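Side-chain contacts in Serine/threonine-protein kinase Tel1 (Chaetomium thermophilum, PDB 6SKY), which phosphorylates proteins on serine and threonine at the expense of ATP and probably activates checkpoint signalling when DNA is damaged: residues T2111-S2116 / M2165-D2170; G2122-V2127 / R2173-R2178. All coordinates share one frame; numbering follows the deposited sequence.

Overall arrangement
Two contacts, whose centres lie about 12 Å apart in the FAT region, illustrate how neighbouring helices of a solenoid meet along their bodies and at their ends. Both use helix 2154-2174: contact 1 pairs its body with helix 2102-2119, whereas contact 2 joins the turn just after its C-terminal end to the start of helix 2124-2143, the next helix after 2102-2119, and to the residue before its N-cap. Contact 1 is partly buried and apolar, one leucine laid against a helix without a hydrogen bond between the segments. Contact 2 lies at the surface; there a histidine and a tyrosine meet beside one weak hydrogen bond. Neither contact touches the nucleotide or magnesium site.

Contact 1: residues T2111-S2116 / M2165-D2170; sequences TFEKRS and MLLSSD
Leu2167 lays its two methyl groups along one turn of helix 2102-2119, overlapping Phe2112, Glu2113 and Ser2116 and supplying more than half of the 140 Å² buried here. Its CG stands anti to the backbone N (chi1 -174°), which sends the fork straight across the gap between the helices. The branches divide the work. CD2 takes the earlier part of the turn, 3.7 Å from Phe2112 CB and 4.0 Å from the backbone N of Glu2113, while CD1 reaches the following part, 4.0 Å from Ser2116 CB. Glu2113 crosses the leucine at about a right angle and offers only the aliphatic root of its chain, its CG lying 4.1 Å from Leu2167 CD2; the rest extends away, leaving the carboxylate on the exposed side.

Phe2112 also contributes chiefly through its base. Although its CB faces the leucine, the ring, with CG beside the backbone N (chi1 -70°), leads off elsewhere and forms a cation-pi contact with Arg2134 of helix 2124-2143. Leu2167 touches that same arginine, so the intervening helix in the sequence closes one flank of the pair. Elsewhere on helix 2102-2119, Arg2115 forms a salt bridge with Asp1606 and packs against helix 1627-1644.

With no hydrogen bond between the segments, their direct contact is van der Waals packing, and Leu2167 makes all of it from its side. The axes of the two segments approach to 10.7 Å and run almost parallel, at 5°. Parallel neighbours separated in sequence by one further helix, which packs against both, are characteristic of alpha solenoids such as the FAT domain, which is grouped with TPR-like repeats.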
loop_
_atom_site.group_PDB
_atom_site.type_symbol
_atom_site.label_atom_id
_atom_site.label_comp_id
_atom_site.label_asym_id
_atom_site.label_seq_id
_atom_site.Cartn_x
_atom_site.Cartn_y
_atom_site.Cartn_z
ATOM N N THR A 2111 6.161 36.849 5.879
ATOM C CA THR A 2111 4.765 36.765 5.467
ATOM C C THR A 2111 4.449 35.398 4.882
ATOM O O THR A 2111 3.394 34.814 5.170
ATOM C CB THR A 2111 4.456 37.859 4.454
ATOM O OG1 THR A 2111 4.860 39.124 4.981
ATOM C CG2 THR A 2111 2.988 37.902 4.184
ATOM N N PHE A 2112 5.346 34.880 4.046
ATOM C CA PHE A 2112 5.150 33.542 3.500
ATOM C C PHE A 2112 5.021 32.506 4.607
ATOM O O PHE A 2112 4.201 31.584 4.515
ATOM C CB PHE A 2112 6.302 33.184 2.573
ATOM C CG PHE A 2112 6.301 33.949 1.300
ATOM C CD1 PHE A 2112 5.188 34.661 0.913
ATOM C CD2 PHE A 2112 7.409 33.954 0.482
ATOM C CE1 PHE A 2112 5.185 35.365 -0.255
ATOM C CE2 PHE A 2112 7.404 34.661 -0.686
ATOM C CZ PHE A 2112 6.294 35.364 -1.055
ATOM N N GLU A 2113 5.809 32.651 5.669
ATOM C CA GLU A 2113 5.735 31.682 6.764
ATOM C C GLU A 2113 4.389 31.730 7.497
ATOM O O GLU A 2113 3.790 30.682 7.793
ATOM C CB GLU A 2113 6.888 31.916 7.725
ATOM C CG GLU A 2113 8.235 31.779 7.057
ATOM C CD GLU A 2113 9.373 32.263 7.925
ATOM O OE1 GLU A 2113 10.427 32.639 7.371
ATOM O OE2 GLU A 2113 9.216 32.274 9.163
ATOM N N LYS A 2114 3.892 32.929 7.805
ATOM C CA LYS A 2114 2.580 33.012 8.455
ATOM C C LYS A 2114 1.479 32.416 7.574
ATOM O O LYS A 2114 0.586 31.681 8.048
ATOM C CB LYS A 2114 2.263 34.460 8.794
ATOM C CG LYS A 2114 3.352 35.155 9.569
ATOM C CD LYS A 2114 3.194 36.660 9.499
ATOM C CE LYS A 2114 4.412 37.372 10.063
ATOM N NZ LYS A 2114 4.442 38.814 9.690
ATOM N N ARG A 2115 1.519 32.716 6.282
ATOM C CA ARG A 2115 0.527 32.113 5.410
ATOM C C ARG A 2115 0.663 30.601 5.384
ATOM O O ARG A 2115 -0.334 29.899 5.231
ATOM C CB ARG A 2115 0.637 32.714 4.022
ATOM C CG ARG A 2115 0.391 34.182 4.060
ATOM C CD ARG A 2115 0.736 34.841 2.773
ATOM N NE ARG A 2115 0.336 36.234 2.807
ATOM C CZ ARG A 2115 0.591 37.097 1.842
ATOM N NH1 ARG A 2115 0.184 38.350 1.949
ATOM N NH2 ARG A 2115 1.260 36.706 0.773
ATOM N N SER A 2116 1.875 30.075 5.555
ATOM C CA SER A 2116 2.025 28.627 5.677
ATOM C C SER A 2116 1.257 28.104 6.875
ATOM O O SER A 2116 0.679 27.005 6.833
ATOM C CB SER A 2116 3.492 28.256 5.814
ATOM O OG SER A 2116 3.947 28.581 7.110
ATOM N N MET A 2165 11.153 27.686 -1.566
ATOM C CA MET A 2165 10.941 26.304 -1.984
ATOM C C MET A 2165 10.938 25.347 -0.799
ATOM O O MET A 2165 10.120 24.423 -0.746
ATOM C CB MET A 2165 12.008 25.895 -2.985
ATOM C CG MET A 2165 11.674 26.208 -4.417
ATOM S SD MET A 2165 13.090 25.960 -5.494
ATOM C CE MET A 2165 12.292 25.257 -6.919
ATOM N N LEU A 2166 11.845 25.537 0.156
ATOM C CA LEU A 2166 11.869 24.645 1.313
ATOM C C LEU A 2166 10.602 24.787 2.151
ATOM O O LEU A 2166 10.072 23.797 2.683
ATOM C CB LEU A 2166 13.114 24.916 2.148
ATOM C CG LEU A 2166 14.441 24.635 1.443
ATOM C CD1 LEU A 2166 15.603 25.062 2.284
ATOM C CD2 LEU A 2166 14.558 23.182 1.112
ATOM N N LEU A 2167 10.087 26.009 2.256
ATOM C CA LEU A 2167 8.810 26.233 2.928
ATOM C C LEU A 2167 7.676 25.483 2.235
ATOM O O LEU A 2167 6.865 24.799 2.882
ATOM C CB LEU A 2167 8.552 27.732 2.959
ATOM C CG LEU A 2167 7.398 28.399 3.674
ATOM C CD1 LEU A 2167 7.428 28.082 5.135
ATOM C CD2 LEU A 2167 7.567 29.872 3.458
ATOM N N SER A 2168 7.603 25.595 0.909
ATOM C CA SER A 2168 6.578 24.862 0.177
ATOM C C SER A 2168 6.731 23.364 0.351
ATOM O O SER A 2168 5.739 22.637 0.314
ATOM C CB SER A 2168 6.622 25.212 -1.303
ATOM O OG SER A 2168 6.347 26.579 -1.512
ATOM N N SER A 2169 7.956 22.879 0.529
ATOM C CA SER A 2169 8.149 21.443 0.693
ATOM C C SER A 2169 7.614 20.958 2.033
ATOM O O SER A 2169 7.019 19.879 2.111
ATOM C CB SER A 2169 9.618 21.087 0.543
ATOM O OG SER A 2169 10.335 21.506 1.679
ATOM N N ASP A 2170 7.794 21.745 3.094
ATOM C CA ASP A 2170 7.120 21.425 4.357
ATOM C C ASP A 2170 5.608 21.337 4.172
ATOM O O ASP A 2170 4.963 20.363 4.600
ATOM C CB ASP A 2170 7.441 22.472 5.416
ATOM C CG ASP A 2170 8.912 22.688 5.592
ATOM O OD1 ASP A 2170 9.700 21.950 4.977
ATOM O OD2 ASP A 2170 9.290 23.609 6.341
#

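Contact 2: residues G2122-V2127 / R2173-R2178; sequences GRYADV and RFHRAR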
loop_
_atom_site.group_PDB
_atom_site.type_symbol
_atom_site.label_atom_id
_atom_site.label_comp_id
_atom_site.label_asym_id
_atom_site.label_seq_id
_atom_site.Cartn_x
_atom_site.Cartn_y
_atom_site.Cartn_z
ATOM N N GLY A 2122 -5.682 24.045 5.090
ATOM C CA GLY A 2122 -6.626 24.498 4.100
ATOM C C GLY A 2122 -6.887 23.482 3.012
ATOM O O GLY A 2122 -6.318 22.396 2.961
ATOM N N ARG A 2123 -7.789 23.862 2.117
ATOM C CA ARG A 2123 -8.160 23.009 1.002
ATOM C C ARG A 2123 -6.973 22.823 0.070
ATOM O O ARG A 2123 -6.148 23.719 -0.095
ATOM C CB ARG A 2123 -9.334 23.626 0.257
ATOM C CG ARG A 2123 -10.032 22.701 -0.682
ATOM C CD ARG A 2123 -11.395 23.241 -1.012
ATOM N NE ARG A 2123 -12.061 23.750 0.179
ATOM C CZ ARG A 2123 -13.359 24.008 0.252
ATOM N NH1 ARG A 2123 -13.879 24.473 1.377
ATOM N NH2 ARG A 2123 -14.138 23.791 -0.794
ATOM N N TYR A 2124 -6.881 21.650 -0.549
ATOM C CA TYR A 2124 -5.660 21.338 -1.277
ATOM C C TYR A 2124 -5.574 22.041 -2.622
ATOM O O TYR A 2124 -4.477 22.408 -3.044
ATOM C CB TYR A 2124 -5.515 19.837 -1.485
ATOM C CG TYR A 2124 -4.341 19.500 -2.362
ATOM C CD1 TYR A 2124 -3.042 19.710 -1.926
ATOM C CD2 TYR A 2124 -4.527 18.999 -3.633
ATOM C CE1 TYR A 2124 -1.974 19.421 -2.726
ATOM C CE2 TYR A 2124 -3.464 18.706 -4.439
ATOM C CZ TYR A 2124 -2.191 18.917 -3.981
ATOM O OH TYR A 2124 -1.130 18.620 -4.795
ATOM N N ALA A 2125 -6.695 22.233 -3.314
ATOM C CA ALA A 2125 -6.647 22.896 -4.612
ATOM C C ALA A 2125 -6.114 24.319 -4.484
ATOM O O ALA A 2125 -5.216 24.733 -5.233
ATOM C CB ALA A 2125 -8.031 22.887 -5.249
ATOM N N ASP A 2126 -6.633 25.073 -3.516
ATOM C CA ASP A 2126 -6.193 26.448 -3.317
ATOM C C ASP A 2126 -4.730 26.510 -2.927
ATOM O O ASP A 2126 -3.978 27.349 -3.431
ATOM C CB ASP A 2126 -7.045 27.117 -2.244
ATOM C CG ASP A 2126 -8.503 26.738 -2.340
ATOM O OD1 ASP A 2126 -8.920 26.235 -3.403
ATOM O OD2 ASP A 2126 -9.238 26.945 -1.353
ATOM N N VAL A 2127 -4.313 25.628 -2.023
ATOM C CA VAL A 2127 -2.941 25.642 -1.538
ATOM C C VAL A 2127 -1.977 25.306 -2.662
ATOM O O VAL A 2127 -0.955 25.972 -2.839
ATOM C CB VAL A 2127 -2.786 24.677 -0.353
ATOM C CG1 VAL A 2127 -1.341 24.544 0.020
ATOM C CG2 VAL A 2127 -3.567 25.180 0.817
ATOM N N ARG A 2173 4.513 18.370 2.273
ATOM C CA ARG A 2173 4.695 17.141 3.024
ATOM C C ARG A 2173 3.521 16.884 3.950
ATOM O O ARG A 2173 3.058 15.745 4.056
ATOM C CB ARG A 2173 5.996 17.189 3.811
ATOM C CG ARG A 2173 6.326 15.893 4.498
ATOM C CD ARG A 2173 7.805 15.768 4.779
ATOM N NE ARG A 2173 8.614 15.895 3.576
ATOM C CZ ARG A 2173 9.454 16.895 3.359
ATOM N NH1 ARG A 2173 10.160 16.943 2.241
ATOM N NH2 ARG A 2173 9.593 17.844 4.270
ATOM N N PHE A 2174 3.009 17.916 4.626
ATOM C CA PHE A 2174 1.874 17.651 5.512
ATOM C C PHE A 2174 0.647 17.162 4.747
ATOM O O PHE A 2174 -0.141 16.377 5.275
ATOM C CB PHE A 2174 1.503 18.871 6.343
ATOM C CG PHE A 2174 0.328 18.625 7.252
ATOM C CD1 PHE A 2174 0.493 17.975 8.457
ATOM C CD2 PHE A 2174 -0.945 19.010 6.888
ATOM C CE1 PHE A 2174 -0.585 17.729 9.283
ATOM C CE2 PHE A 2174 -2.023 18.766 7.713
ATOM C CZ PHE A 2174 -1.841 18.128 8.910
ATOM N N HIS A 2175 0.449 17.622 3.521
ATOM C CA HIS A 2175 -0.701 17.188 2.740
ATOM C C HIS A 2175 -0.530 15.806 2.137
ATOM O O HIS A 2175 -1.428 15.353 1.426
ATOM C CB HIS A 2175 -0.987 18.173 1.611
ATOM C CG HIS A 2175 -1.775 19.369 2.030
ATOM N ND1 HIS A 2175 -1.284 20.320 2.890
ATOM C CD2 HIS A 2175 -3.020 19.774 1.696
ATOM C CE1 HIS A 2175 -2.192 21.256 3.075
ATOM N NE2 HIS A 2175 -3.255 20.949 2.358
ATOM N N ARG A 2176 0.600 15.144 2.380
ATOM C CA ARG A 2176 0.904 13.842 1.789
ATOM C C ARG A 2176 0.818 13.887 0.269
ATOM O O ARG A 2176 0.263 12.990 -0.363
ATOM C CB ARG A 2176 -0.007 12.749 2.343
ATOM C CG ARG A 2176 -0.033 12.658 3.850
ATOM C CD ARG A 2176 1.308 12.250 4.394
ATOM N NE ARG A 2176 1.273 11.995 5.830
ATOM C CZ ARG A 2176 0.852 10.859 6.376
ATOM N NH1 ARG A 2176 0.862 10.712 7.694
ATOM N NH2 ARG A 2176 0.416 9.870 5.607
ATOM N N ALA A 2177 1.367 14.937 -0.324
ATOM C CA ALA A 2177 1.411 15.088 -1.775
ATOM C C ALA A 2177 2.793 14.650 -2.235
ATOM O O ALA A 2177 3.750 15.421 -2.169
ATOM C CB ALA A 2177 1.107 16.523 -2.179
ATOM N N ARG A 2178 2.899 13.404 -2.691
ATOM C CA ARG A 2178 4.208 12.825 -2.967
ATOM C C ARG A 2178 4.833 13.440 -4.205
ATOM O O ARG A 2178 6.022 13.778 -4.213
ATOM C CB ARG A 2178 4.094 11.314 -3.144
ATOM C CG ARG A 2178 3.482 10.573 -1.995
ATOM C CD ARG A 2178 4.120 10.958 -0.697
ATOM N NE ARG A 2178 3.562 10.191 0.410
ATOM C CZ ARG A 2178 3.605 10.578 1.678
ATOM N NH1 ARG A 2178 3.077 9.814 2.620
ATOM N NH2 ARG A 2178 4.166 11.732 2.003
#
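The imidazole of His2175 presents CD2 at the edge of the Tyr2124 ring, near the tyrosine plane and 3.6 Å from Tyr2124 CD1, while the edge of the imidazole itself meets Gly2122 O. The two ring planes are inclined at 41° with their centroids 5.8 Å apart, an oblique encounter that is neither a stack nor a T-shaped pair. It forms where helix 2154-2174 of the alpha solenoid finishes in a Schellman motif: Arg2176 adopts positive phi, and the chain turns at once into helix 2178-2189, with Ala2177 as its N-cap residue.

Facing this turn is another helix start, since Arg2123 is the N-cap of helix 2124-2143. The carbonyl of Gly2122, just before it, accepts a weak but fairly straight hydrogen bond from His2175 NE2, at 3.4 Å and 159°. Arg2637 gives the same oxygen a second weak bond and also touches His2175, which places the junction against helix 2637-2641, part of the kinase region. His2175 ND1 also has a weak bond to Ile2171 O. Only a doubly protonated ring could serve both carbonyls, and the neighbouring Arg2637 would probably disfavour that charge.

Tyr2124, its CG anti to the backbone N (chi1 174°), extends past the histidine and brings its OH to 4.0 Å from Ala2177 CB.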